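Local coordinates for protein dITP/XTP pyrophosphatase (Staphylococcus aureus, PDB 4BNQ) that probably hydrolyses non-canonical purine nucleoside triphosphates such as XTP, dITP and ITP to their monophosphates and diphosphate, keeping them out of DNA and RNA, at residues A[170-173]-A[177-180]; A[19-24]-A[183-188]; A[15-20]-A[63-68]; A[155-158]-A[163-166]. All coordinates share one frame; numbering follows the deposited sequence.

Contact 1: A[170-173]-A[177-180]; sequences EQKG and HRRN
Gly173 and Arg179 meet at a tight turn joining two consecutive helices of the Ham1 fold, 169-175 and 177-191, one side of which carries residues of the predicted substrate site. The tight part lies around the carbonyl oxygen of Gly173. Arg179 wraps its side chain about this atom: CG leaves anti to the backbone N, and the bend at chi2 (62°) turns the chain back, with CB, CG and CD all lying against the oxygen and CG only 3.1 Å from Gly173 O. The guanidinium comes round with one edge toward the same acceptor, while its NE bonds to Asn183 one turn further along the helix; two separate partners thus fix the rotation of the group. Arg179 is partly exposed, and the solvent side of the contact lies with it.

The other half of the contact is buried but looser. Lys172 NZ lies at the edge of the Arg178 guanidinium, near its plane, 4.3 Å from Arg178 NH2, a like-charge approach and no bond. Carboxylates gather the two groups: Asp16 OD2 bridges them, Asp152 takes a second bond from the lysine and Asp67 one from the arginine. These acids balance and hold two basic residues of the predicted substrate site, which probably lets two like charges lie so close. Across the tight side, Arg179 NH1 donates to Gly173 O at 3.2 Å with an N-H...O angle of 155°, the donor standing 32° from the carbonyl plane.

Contact 2: A[19-24]-A[183-188]; sequences VIFPDY and NLLQAF
Phe21, the first residue to leave helical geometry after helix 11-20, opens a type I beta turn to Tyr24 and sits with its CA 9.7 Å from the CA of Gln186, so the two backbones are kept apart and side chains fill the interval. The phenyl ring and the Gln186 side chain run past each other in opposite senses. Gln186 is extended beyond CG (chi2 170°), which carries its amide along to the ring, where NE2 approaches at 3.4 Å from Phe21 CE1 and 3.5 Å from Phe21 CD1. The approach is oblique, and the amide plane stands 87° from that of the ring, nearly perpendicular. The same nitrogen also lies 3.9 Å from Ile20 O, too far to count as a bond.

Further along the ring, Leu185 arrives at the edge: its CD2 methyl is 4.2 Å from Phe21 CZ, near the ring plane. Leu185 is buried and also rests on Phe131 of strand 126-139, while Ile182, one turn earlier in the helix, touches both Ile20 and Phe21. A partly exposed amide and a buried leucine methyl thus meet the same ring at different atoms. Leu184 and Ala187, on the same helix, pack against the second subunit. The end of helix 11-20 and its beta turn in this way pack on the side of the C-terminal helix 177-191 of the Ham1 fold, the helix that contributes to its homodimer interface.

Contact 3: A[15-20]-A[63-68]; sequences NDFKVI and TVIADD
Phe17 of helix 11-20 reaches across to Asp67 and Ile65 on strand 64-73, alternate residues whose side chains lie on the strand face turned to the helix. Its CB points toward the strand, and with CG set beside the backbone N (chi1 -80°) the side chain brings CZ and the CE atoms to the strand. On one flank of the ring, CE1 meets the terminal methyl of Ile65, 4.4 Å from Ile65 CD1, an apolar contact oblique to the ring plane. On the other flank CE2 lies 3.8 Å from Asp67 OD2. At the tip, Phe17 CZ comes to 3.4 Å from Asp67 OD2, while Asp67 CB sits in the ring plane at the edge, 4.0 Å from Phe17 CZ. Ring and carboxylate planes are 80° apart.

The carboxylate is held by more than this packing. Asp67 OD1 bonds to Ser69 and pairs with Lys13, and OD2 forms a salt bridge with Arg178, so the group is gripped from several directions. Ile6, Ile119 and Ile182 also pack against Phe17. In this Ham1-family enzyme the contact amounts to helix-on-sheet packing beside the predicted active site, where Asp67 ties the predicted substrate residues Lys13, Ser69 and Arg178 together next to Asp68, the predicted proton acceptor and magnesium ligand.

Contact 4: A[155-158]-A[163-166]; sequences FYVP and TMAQ
Thr163 faces Tyr156 across a short beta hairpin, an antiparallel non-hydrogen-bonded pair whose CA atoms are 3.8 Å apart, at the edge of the six-stranded sheet. Thr163 CA directs its hydrogen at the carbonyl of Phe155, with CA 3.0 Å from Phe155 O, a CA-H...O contact. Its methyl CG2 turns to the other strand and rests 4.0 Å from Tyr156 CA, whereas OG1 bonds to the backbone of Tyr144. The tyrosine hydroxyl is tied to Asp161, in the connection between the strands.

At Met164 the chain leaves the strand for a 3-10 turn. Its amide gives the hairpin its hydrogen bond between these segments, 2.8 Å from Met164 N to Phe155 O, with the N-H...O angle at 152°. The side chain, bent at chi2 (59°) and again at chi3, lies beside the Phe155 side chain and points the same way, so that CE settles 4.0 Å from Phe155 CD2, oblique to the ring. Its sulfur touches Val157: SD is 4.3 Å from Val157 CG2.

Ala165 bonds through its backbone to Asn147. Gln166 then reaches back, its OE1 receiving the amide of Thr163 at 2.9 Å from Thr163 N; with a weak return bond from Gln166 N to Thr163 OG1, this is a capping box at the start of the 3-10 segment. The Thr163 N-H, pointing off the partner strand, thus finds an acceptor. Chemically, then, backbone polar groups at the strand end are answered by the turn, while Met164 packs on Phe155 and Val157 and also reaches Lys172 of the predicted substrate site.

Overall arrangement
Contacts 1, 2 and 3 cluster with centres 9 to 11 Å apart, whereas contact 4 lies 12 Å from contact 1 but over 20 Å from the other two. Helix 11-20 supplies one segment to both contact 2 and contact 3, and helix 177-191 serves contacts 1 and 2. Contacts 3 and 4 reach the same antiparallel sheet through strands 64-73 and 155-157. Along the chain, contact 3 closes first; it shares Val19 and Ile20 with contact 2, whose span takes in contacts 4 and 1 in that order. Salt bridges from Lys172 and Arg178 to Asp16 and Asp67 join contacts 1 and 3, uniting early and late segments around the predicted substrate pocket.

Contact 1: A[170-173]-A[177-180]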
loop_
_atom_site.group_PDB
_atom_site.type_symbol
_atom_site.label_atom_id
_atom_site.label_comp_id
_atom_site.label_asym_id
_atom_site.label_seq_id
_atom_site.Cartn_x
_atom_site.Cartn_y
_atom_site.Cartn_z
ATOM N N GLU A 170 -0.855 -7.168 -16.134
ATOM C CA GLU A 170 0.061 -6.076 -15.781
ATOM C C GLU A 170 -0.591 -5.046 -14.869
ATOM O O GLU A 170 0.001 -4.635 -13.873
ATOM C CB GLU A 170 0.625 -5.380 -17.033
ATOM C CG GLU A 170 1.529 -6.262 -17.905
ATOM C CD GLU A 170 0.757 -7.353 -18.653
ATOM O OE1 GLU A 170 -0.497 -7.292 -18.692
ATOM O OE2 GLU A 170 1.398 -8.288 -19.192
ATOM N N GLN A 171 -1.796 -4.613 -15.214
ATOM C CA GLN A 171 -2.502 -3.638 -14.388
ATOM C C GLN A 171 -2.857 -4.170 -12.984
ATOM O O GLN A 171 -2.719 -3.446 -11.998
ATOM C CB GLN A 171 -3.776 -3.186 -15.106
ATOM C CG GLN A 171 -3.557 -2.502 -16.462
ATOM C CD GLN A 171 -4.851 -2.396 -17.250
ATOM O OE1 GLN A 171 -5.832 -3.096 -16.956
ATOM N NE2 GLN A 171 -4.865 -1.521 -18.254
ATOM N N LYS A 172 -3.324 -5.420 -12.899
ATOM C CA LYS A 172 -3.640 -6.038 -11.605
ATOM C C LYS A 172 -2.394 -5.970 -10.725
ATOM O O LYS A 172 -2.462 -5.565 -9.562
ATOM C CB LYS A 172 -4.096 -7.504 -11.775
ATOM C CG LYS A 172 -4.754 -8.119 -10.542
ATOM C CD LYS A 172 -4.867 -9.667 -10.626
ATOM C CE LYS A 172 -5.228 -10.279 -9.252
ATOM N NZ LYS A 172 -5.395 -11.785 -9.201
ATOM N N GLY A 173 -1.248 -6.309 -11.308
ATOM C CA GLY A 173 0.009 -6.290 -10.589
ATOM C C GLY A 173 0.466 -4.933 -10.081
ATOM O O GLY A 173 1.398 -4.854 -9.290
ATOM N N HIS A 177 -3.748 -6.323 -3.678
ATOM C CA HIS A 177 -3.352 -6.565 -2.297
ATOM C C HIS A 177 -2.022 -7.329 -2.209
ATOM O O HIS A 177 -1.217 -7.108 -1.297
ATOM C CB HIS A 177 -4.468 -7.335 -1.576
ATOM C CG HIS A 177 -4.909 -8.582 -2.280
ATOM N ND1 HIS A 177 -5.361 -8.569 -3.600
ATOM C CD2 HIS A 177 -4.975 -9.855 -1.880
ATOM C CE1 HIS A 177 -5.672 -9.796 -3.951
ATOM N NE2 HIS A 177 -5.465 -10.605 -2.933
ATOM N N ARG A 178 -1.803 -8.220 -3.165
ATOM C CA ARG A 178 -0.580 -9.003 -3.220
ATOM C C ARG A 178 0.585 -8.115 -3.676
ATOM O O ARG A 178 1.687 -8.248 -3.177
ATOM C CB ARG A 178 -0.770 -10.191 -4.157
ATOM C CG ARG A 178 0.380 -11.190 -4.205
ATOM C CD ARG A 178 -0.134 -12.628 -4.461
ATOM N NE ARG A 178 -1.376 -12.630 -5.204
ATOM C CZ ARG A 178 -2.535 -13.099 -4.762
ATOM N NH1 ARG A 178 -2.644 -13.670 -3.564
ATOM N NH2 ARG A 178 -3.596 -12.989 -5.541
ATOM N N ARG A 179 0.340 -7.206 -4.615
ATOM C CA ARG A 179 1.369 -6.239 -4.984
ATOM C C ARG A 179 1.766 -5.419 -3.768
ATOM O O ARG A 179 2.949 -5.168 -3.547
ATOM C CB ARG A 179 0.894 -5.311 -6.101
ATOM C CG ARG A 179 1.832 -4.136 -6.349
ATOM C CD ARG A 179 3.211 -4.614 -6.786
ATOM N NE ARG A 179 4.202 -3.543 -6.767
ATOM C CZ ARG A 179 4.645 -2.921 -7.850
ATOM N NH1 ARG A 179 4.182 -3.267 -9.044
ATOM N NH2 ARG A 179 5.547 -1.955 -7.738
ATOM N N ASN A 180 0.785 -5.018 -2.967
ATOM C CA ASN A 180 1.077 -4.171 -1.811
ATOM C C ASN A 180 1.880 -4.896 -0.741
ATOM O O ASN A 180 2.763 -4.306 -0.136
ATOM C CB ASN A 180 -0.205 -3.593 -1.197
ATOM C CG ASN A 180 -0.778 -2.472 -2.024
ATOM O OD1 ASN A 180 -0.065 -1.841 -2.800
ATOM N ND2 ASN A 180 -2.072 -2.222 -1.876
#

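Contact 2: A[19-24]-A[183-188]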
loop_
_atom_site.group_PDB
_atom_site.type_symbol
_atom_site.label_atom_id
_atom_site.label_comp_id
_atom_site.label_asym_id
_atom_site.label_seq_id
_atom_site.Cartn_x
_atom_site.Cartn_y
_atom_site.Cartn_z
ATOM N N VAL A 19 4.373 -11.809 -12.656
ATOM C CA VAL A 19 4.202 -10.411 -13.050
ATOM C C VAL A 19 4.946 -9.456 -12.113
ATOM O O VAL A 19 5.634 -8.544 -12.561
ATOM C CB VAL A 19 2.719 -10.016 -13.060
ATOM C CG1 VAL A 19 2.563 -8.495 -13.346
ATOM C CG2 VAL A 19 1.954 -10.864 -14.081
ATOM N N ILE A 20 4.825 -9.706 -10.814
ATOM C CA ILE A 20 5.369 -8.836 -9.769
ATOM C C ILE A 20 6.880 -8.987 -9.551
ATOM O O ILE A 20 7.524 -8.080 -9.044
ATOM C CB ILE A 20 4.612 -9.099 -8.440
ATOM C CG1 ILE A 20 3.226 -8.465 -8.489
ATOM C CG2 ILE A 20 5.334 -8.530 -7.240
ATOM C CD1 ILE A 20 2.288 -9.094 -7.463
ATOM N N PHE A 21 7.453 -10.129 -9.930
ATOM C CA PHE A 21 8.907 -10.314 -9.873
ATOM C C PHE A 21 9.456 -10.599 -11.265
ATOM O O PHE A 21 9.891 -11.723 -11.517
ATOM C CB PHE A 21 9.270 -11.535 -9.027
ATOM C CG PHE A 21 8.982 -11.402 -7.551
ATOM C CD1 PHE A 21 9.765 -10.600 -6.732
ATOM C CD2 PHE A 21 7.968 -12.137 -6.971
ATOM C CE1 PHE A 21 9.513 -10.515 -5.362
ATOM C CE2 PHE A 21 7.715 -12.055 -5.601
ATOM C CZ PHE A 21 8.487 -11.253 -4.800
ATOM N N PRO A 22 9.439 -9.605 -12.175
ATOM C CA PRO A 22 9.867 -9.918 -13.547
ATOM C C PRO A 22 11.365 -10.176 -13.630
ATOM O O PRO A 22 11.815 -10.792 -14.591
ATOM C CB PRO A 22 9.483 -8.661 -14.339
ATOM C CG PRO A 22 9.470 -7.555 -13.316
ATOM C CD PRO A 22 9.026 -8.195 -12.021
ATOM N N ASP A 23 12.119 -9.718 -12.635
ATOM C CA ASP A 23 13.560 -9.940 -12.625
ATOM C C ASP A 23 13.939 -11.267 -11.971
ATOM O O ASP A 23 15.118 -11.607 -11.884
ATOM C CB ASP A 23 14.290 -8.783 -11.930
ATOM C CG ASP A 23 14.293 -7.504 -12.764
ATOM O OD1 ASP A 23 14.188 -7.599 -14.011
ATOM O OD2 ASP A 23 14.395 -6.402 -12.173
ATOM N N TYR A 24 12.952 -12.028 -11.512
ATOM C CA TYR A 24 13.273 -13.256 -10.799
ATOM C C TYR A 24 12.899 -14.475 -11.590
ATOM O O TYR A 24 12.002 -14.438 -12.432
ATOM C CB TYR A 24 12.548 -13.324 -9.462
ATOM C CG TYR A 24 13.151 -12.492 -8.352
ATOM C CD1 TYR A 24 12.928 -11.111 -8.275
ATOM C CD2 TYR A 24 13.918 -13.089 -7.363
ATOM C CE1 TYR A 24 13.465 -10.359 -7.245
ATOM C CE2 TYR A 24 14.460 -12.344 -6.330
ATOM C CZ TYR A 24 14.232 -10.985 -6.275
ATOM O OH TYR A 24 14.784 -10.267 -5.247
ATOM N N ASN A 183 5.490 -5.252 -1.917
ATOM C CA ASN A 183 6.240 -3.982 -1.839
ATOM C C ASN A 183 6.923 -3.841 -0.489
ATOM O O ASN A 183 8.072 -3.397 -0.408
ATOM C CB ASN A 183 5.347 -2.759 -2.098
ATOM C CG ASN A 183 5.018 -2.564 -3.572
ATOM O OD1 ASN A 183 5.715 -3.079 -4.456
ATOM N ND2 ASN A 183 3.954 -1.805 -3.842
ATOM N N LEU A 184 6.213 -4.238 0.564
ATOM C CA LEU A 184 6.788 -4.275 1.902
ATOM C C LEU A 184 7.897 -5.325 1.967
ATOM O O LEU A 184 8.928 -5.107 2.616
ATOM C CB LEU A 184 5.718 -4.563 2.962
ATOM C CG LEU A 184 4.617 -3.513 3.172
ATOM C CD1 LEU A 184 3.431 -4.114 3.953
ATOM C CD2 LEU A 184 5.171 -2.291 3.896
ATOM N N LEU A 185 7.708 -6.451 1.279
ATOM C CA LEU A 185 8.745 -7.492 1.244
ATOM C C LEU A 185 9.993 -6.984 0.540
ATOM O O LEU A 185 11.098 -7.109 1.065
ATOM C CB LEU A 185 8.259 -8.757 0.532
ATOM C CG LEU A 185 9.345 -9.817 0.274
ATOM C CD1 LEU A 185 9.844 -10.377 1.603
ATOM C CD2 LEU A 185 8.833 -10.962 -0.620
ATOM N N GLN A 186 9.812 -6.431 -0.657
ATOM C CA GLN A 186 10.939 -5.953 -1.449
ATOM C C GLN A 186 11.692 -4.847 -0.742
ATOM O O GLN A 186 12.920 -4.769 -0.851
ATOM C CB GLN A 186 10.495 -5.529 -2.855
ATOM C CG GLN A 186 10.374 -6.728 -3.798
ATOM C CD GLN A 186 9.704 -6.382 -5.103
ATOM O OE1 GLN A 186 8.992 -5.377 -5.206
ATOM N NE2 GLN A 186 9.930 -7.207 -6.117
ATOM N N ALA A 187 10.964 -4.011 -0.002
ATOM C CA ALA A 187 11.605 -2.964 0.797
ATOM C C ALA A 187 12.441 -3.601 1.896
ATOM O O ALA A 187 13.534 -3.134 2.199
ATOM C CB ALA A 187 10.577 -2.005 1.392
ATOM N N PHE A 188 11.911 -4.663 2.493
ATOM C CA PHE A 188 12.631 -5.419 3.504
ATOM C C PHE A 188 13.941 -5.985 2.932
ATOM O O PHE A 188 15.001 -5.867 3.544
ATOM C CB PHE A 188 11.738 -6.543 4.035
ATOM C CG PHE A 188 12.383 -7.383 5.101
ATOM C CD1 PHE A 188 13.140 -8.508 4.766
ATOM C CD2 PHE A 188 12.233 -7.058 6.440
ATOM C CE1 PHE A 188 13.741 -9.286 5.756
ATOM C CE2 PHE A 188 12.827 -7.833 7.432
ATOM C CZ PHE A 188 13.582 -8.951 7.087
#

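Contact 3: A[15-20]-A[63-68]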
loop_
_atom_site.group_PDB
_atom_site.type_symbol
_atom_site.label_atom_id
_atom_site.label_comp_id
_atom_site.label_asym_id
_atom_site.label_seq_id
_atom_site.Cartn_x
_atom_site.Cartn_y
_atom_site.Cartn_z
ATOM N N ASN A 15 1.102 -17.089 -11.058
ATOM C CA ASN A 15 1.029 -16.172 -12.184
ATOM C C ASN A 15 1.182 -14.717 -11.762
ATOM O O ASN A 15 1.930 -13.970 -12.383
ATOM C CB ASN A 15 -0.277 -16.370 -12.953
ATOM C CG ASN A 15 -0.399 -17.771 -13.532
ATOM O OD1 ASN A 15 0.614 -18.407 -13.874
ATOM N ND2 ASN A 15 -1.635 -18.268 -13.640
ATOM N N ASP A 16 0.481 -14.310 -10.708
ATOM C CA ASP A 16 0.584 -12.931 -10.230
ATOM C C ASP A 16 1.993 -12.652 -9.788
ATOM O O ASP A 16 2.515 -11.564 -9.998
ATOM C CB ASP A 16 -0.304 -12.695 -9.011
ATOM C CG ASP A 16 -1.756 -12.540 -9.357
ATOM O OD1 ASP A 16 -2.109 -12.649 -10.548
ATOM O OD2 ASP A 16 -2.553 -12.317 -8.418
ATOM N N PHE A 17 2.600 -13.630 -9.132
ATOM C CA PHE A 17 3.928 -13.419 -8.593
ATOM C C PHE A 17 4.939 -13.253 -9.715
ATOM O O PHE A 17 5.922 -12.532 -9.559
ATOM C CB PHE A 17 4.328 -14.560 -7.660
ATOM C CG PHE A 17 3.741 -14.441 -6.282
ATOM C CD1 PHE A 17 4.058 -13.356 -5.471
ATOM C CD2 PHE A 17 2.854 -15.388 -5.801
ATOM C CE1 PHE A 17 3.501 -13.229 -4.191
ATOM C CE2 PHE A 17 2.294 -15.265 -4.525
ATOM C CZ PHE A 17 2.626 -14.184 -3.724
ATOM N N LYS A 18 4.687 -13.906 -10.848
ATOM C CA LYS A 18 5.598 -13.805 -11.986
ATOM C C LYS A 18 5.570 -12.394 -12.576
ATOM O O LYS A 18 6.618 -11.851 -12.923
ATOM C CB LYS A 18 5.308 -14.875 -13.049
ATOM C CG LYS A 18 5.838 -16.252 -12.649
ATOM C CD LYS A 18 5.522 -17.336 -13.683
ATOM C CE LYS A 18 4.031 -17.518 -13.838
ATOM N NZ LYS A 18 3.668 -18.627 -14.776
ATOM N N VAL A 19 4.373 -11.809 -12.656
ATOM C CA VAL A 19 4.202 -10.411 -13.050
ATOM C C VAL A 19 4.946 -9.456 -12.113
ATOM O O VAL A 19 5.634 -8.544 -12.561
ATOM C CB VAL A 19 2.719 -10.016 -13.060
ATOM C CG1 VAL A 19 2.563 -8.495 -13.346
ATOM C CG2 VAL A 19 1.954 -10.864 -14.081
ATOM N N ILE A 20 4.825 -9.706 -10.814
ATOM C CA ILE A 20 5.369 -8.836 -9.769
ATOM C C ILE A 20 6.880 -8.987 -9.551
ATOM O O ILE A 20 7.524 -8.080 -9.044
ATOM C CB ILE A 20 4.612 -9.099 -8.440
ATOM C CG1 ILE A 20 3.226 -8.465 -8.489
ATOM C CG2 ILE A 20 5.334 -8.530 -7.240
ATOM C CD1 ILE A 20 2.288 -9.094 -7.463
ATOM N N THR A 63 15.316 -20.720 1.800
ATOM C CA THR A 63 14.367 -19.635 1.992
ATOM C C THR A 63 13.198 -19.740 0.989
ATOM O O THR A 63 13.405 -19.976 -0.203
ATOM C CB THR A 63 15.050 -18.275 1.824
ATOM O OG1 THR A 63 15.968 -18.081 2.903
ATOM C CG2 THR A 63 14.013 -17.151 1.839
ATOM N N VAL A 64 11.966 -19.597 1.481
ATOM C CA VAL A 64 10.795 -19.577 0.604
ATOM C C VAL A 64 9.798 -18.509 1.068
ATOM O O VAL A 64 9.930 -17.947 2.161
ATOM C CB VAL A 64 10.055 -20.928 0.604
ATOM C CG1 VAL A 64 11.038 -22.092 0.529
ATOM C CG2 VAL A 64 9.207 -21.024 1.842
ATOM N N ILE A 65 8.804 -18.220 0.239
ATOM C CA ILE A 65 7.681 -17.419 0.702
ATOM C C ILE A 65 6.363 -18.157 0.511
ATOM O O ILE A 65 6.209 -18.978 -0.386
ATOM C CB ILE A 65 7.582 -16.053 0.002
ATOM C CG1 ILE A 65 7.313 -16.227 -1.493
ATOM C CG2 ILE A 65 8.840 -15.243 0.235
ATOM C CD1 ILE A 65 7.057 -14.895 -2.228
ATOM N N ALA A 66 5.394 -17.828 1.342
ATOM C CA ALA A 66 4.063 -18.347 1.146
ATOM C C ALA A 66 3.081 -17.192 1.214
ATOM O O ALA A 66 3.448 -16.070 1.587
ATOM C CB ALA A 66 3.736 -19.402 2.176
ATOM N N ASP A 67 1.839 -17.479 0.841
ATOM C CA ASP A 67 0.824 -16.471 0.665
ATOM C C ASP A 67 -0.489 -17.032 1.213
ATOM O O ASP A 67 -0.897 -18.147 0.861
ATOM C CB ASP A 67 0.709 -16.165 -0.833
ATOM C CG ASP A 67 -0.469 -15.242 -1.182
ATOM O OD1 ASP A 67 -1.618 -15.480 -0.747
ATOM O OD2 ASP A 67 -0.245 -14.275 -1.929
ATOM N N ASP A 68 -1.145 -16.280 2.086
ATOM C CA ASP A 68 -2.515 -16.618 2.442
ATOM C C ASP A 68 -3.372 -15.379 2.323
ATOM O O ASP A 68 -3.151 -14.396 3.032
ATOM C CB ASP A 68 -2.615 -17.225 3.838
ATOM C CG ASP A 68 -3.893 -18.027 4.020
ATOM O OD1 ASP A 68 -3.978 -19.140 3.465
ATOM O OD2 ASP A 68 -4.827 -17.554 4.700
#

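Contact 4: A[155-158]-A[163-166]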
loop_
_atom_site.group_PDB
_atom_site.type_symbol
_atom_site.label_atom_id
_atom_site.label_comp_id
_atom_site.label_asym_id
_atom_site.label_seq_id
_atom_site.Cartn_x
_atom_site.Cartn_y
_atom_site.Cartn_z
ATOM N N PHE A 155 -14.955 -8.607 -7.831
ATOM C CA PHE A 155 -14.345 -7.570 -7.015
ATOM C C PHE A 155 -14.133 -6.285 -7.840
ATOM O O PHE A 155 -13.146 -6.145 -8.573
ATOM C CB PHE A 155 -13.023 -8.052 -6.405
ATOM C CG PHE A 155 -12.510 -7.164 -5.294
ATOM C CD1 PHE A 155 -12.880 -7.391 -3.973
ATOM C CD2 PHE A 155 -11.663 -6.103 -5.569
ATOM C CE1 PHE A 155 -12.411 -6.570 -2.946
ATOM C CE2 PHE A 155 -11.189 -5.283 -4.548
ATOM C CZ PHE A 155 -11.568 -5.516 -3.237
ATOM N N TYR A 156 -15.071 -5.351 -7.691
ATOM C CA TYR A 156 -15.094 -4.109 -8.444
ATOM C C TYR A 156 -14.187 -3.106 -7.752
ATOM O O TYR A 156 -14.262 -2.917 -6.531
ATOM C CB TYR A 156 -16.535 -3.586 -8.532
ATOM C CG TYR A 156 -16.668 -2.236 -9.182
ATOM C CD1 TYR A 156 -16.658 -2.105 -10.561
ATOM C CD2 TYR A 156 -16.818 -1.094 -8.416
ATOM C CE1 TYR A 156 -16.771 -0.860 -11.162
ATOM C CE2 TYR A 156 -16.942 0.159 -9.005
ATOM C CZ TYR A 156 -16.915 0.266 -10.377
ATOM O OH TYR A 156 -17.046 1.491 -10.971
ATOM N N VAL A 157 -13.311 -2.483 -8.528
ATOM C CA VAL A 157 -12.365 -1.519 -7.974
ATOM C C VAL A 157 -12.735 -0.116 -8.443
ATOM O O VAL A 157 -12.431 0.236 -9.587
ATOM C CB VAL A 157 -10.921 -1.832 -8.426
ATOM C CG1 VAL A 157 -9.942 -0.880 -7.773
ATOM C CG2 VAL A 157 -10.550 -3.291 -8.084
ATOM N N PRO A 158 -13.391 0.677 -7.566
ATOM C CA PRO A 158 -13.910 2.008 -7.913
ATOM C C PRO A 158 -12.852 2.910 -8.551
ATOM O O PRO A 158 -13.149 3.508 -9.583
ATOM C CB PRO A 158 -14.367 2.576 -6.561
ATOM C CG PRO A 158 -14.717 1.367 -5.757
ATOM C CD PRO A 158 -13.635 0.364 -6.144
ATOM N N THR A 163 -13.627 -4.471 -12.496
ATOM C CA THR A 163 -13.375 -5.555 -11.551
ATOM C C THR A 163 -11.943 -6.039 -11.729
ATOM O O THR A 163 -11.349 -5.844 -12.783
ATOM C CB THR A 163 -14.306 -6.758 -11.734
ATOM O OG1 THR A 163 -14.015 -7.397 -12.985
ATOM C CG2 THR A 163 -15.783 -6.344 -11.673
ATOM N N MET A 164 -11.413 -6.692 -10.700
ATOM C CA MET A 164 -10.080 -7.251 -10.736
ATOM C C MET A 164 -9.922 -8.134 -11.985
ATOM O O MET A 164 -8.904 -8.050 -12.660
ATOM C CB MET A 164 -9.823 -8.021 -9.430
ATOM C CG MET A 164 -8.387 -7.992 -8.890
ATOM S SD MET A 164 -7.649 -6.387 -8.512
ATOM C CE MET A 164 -7.810 -6.408 -6.731
ATOM N N ALA A 165 -10.936 -8.927 -12.340
ATOM C CA ALA A 165 -10.818 -9.800 -13.531
ATOM C C ALA A 165 -10.840 -9.049 -14.869
ATOM O O ALA A 165 -10.516 -9.603 -15.926
ATOM C CB ALA A 165 -11.869 -10.888 -13.531
ATOM N N GLN A 166 -11.229 -7.792 -14.844
ATOM C CA GLN A 166 -11.233 -7.035 -16.079
ATOM C C GLN A 166 -9.841 -6.477 -16.400
ATOM O O GLN A 166 -9.553 -6.127 -17.547
ATOM C CB GLN A 166 -12.238 -5.893 -15.988
ATOM C CG GLN A 166 -13.677 -6.294 -16.201
ATOM C CD GLN A 166 -14.601 -5.082 -16.133
ATOM O OE1 GLN A 166 -15.057 -4.694 -15.052
ATOM N NE2 GLN A 166 -14.856 -4.460 -17.289
#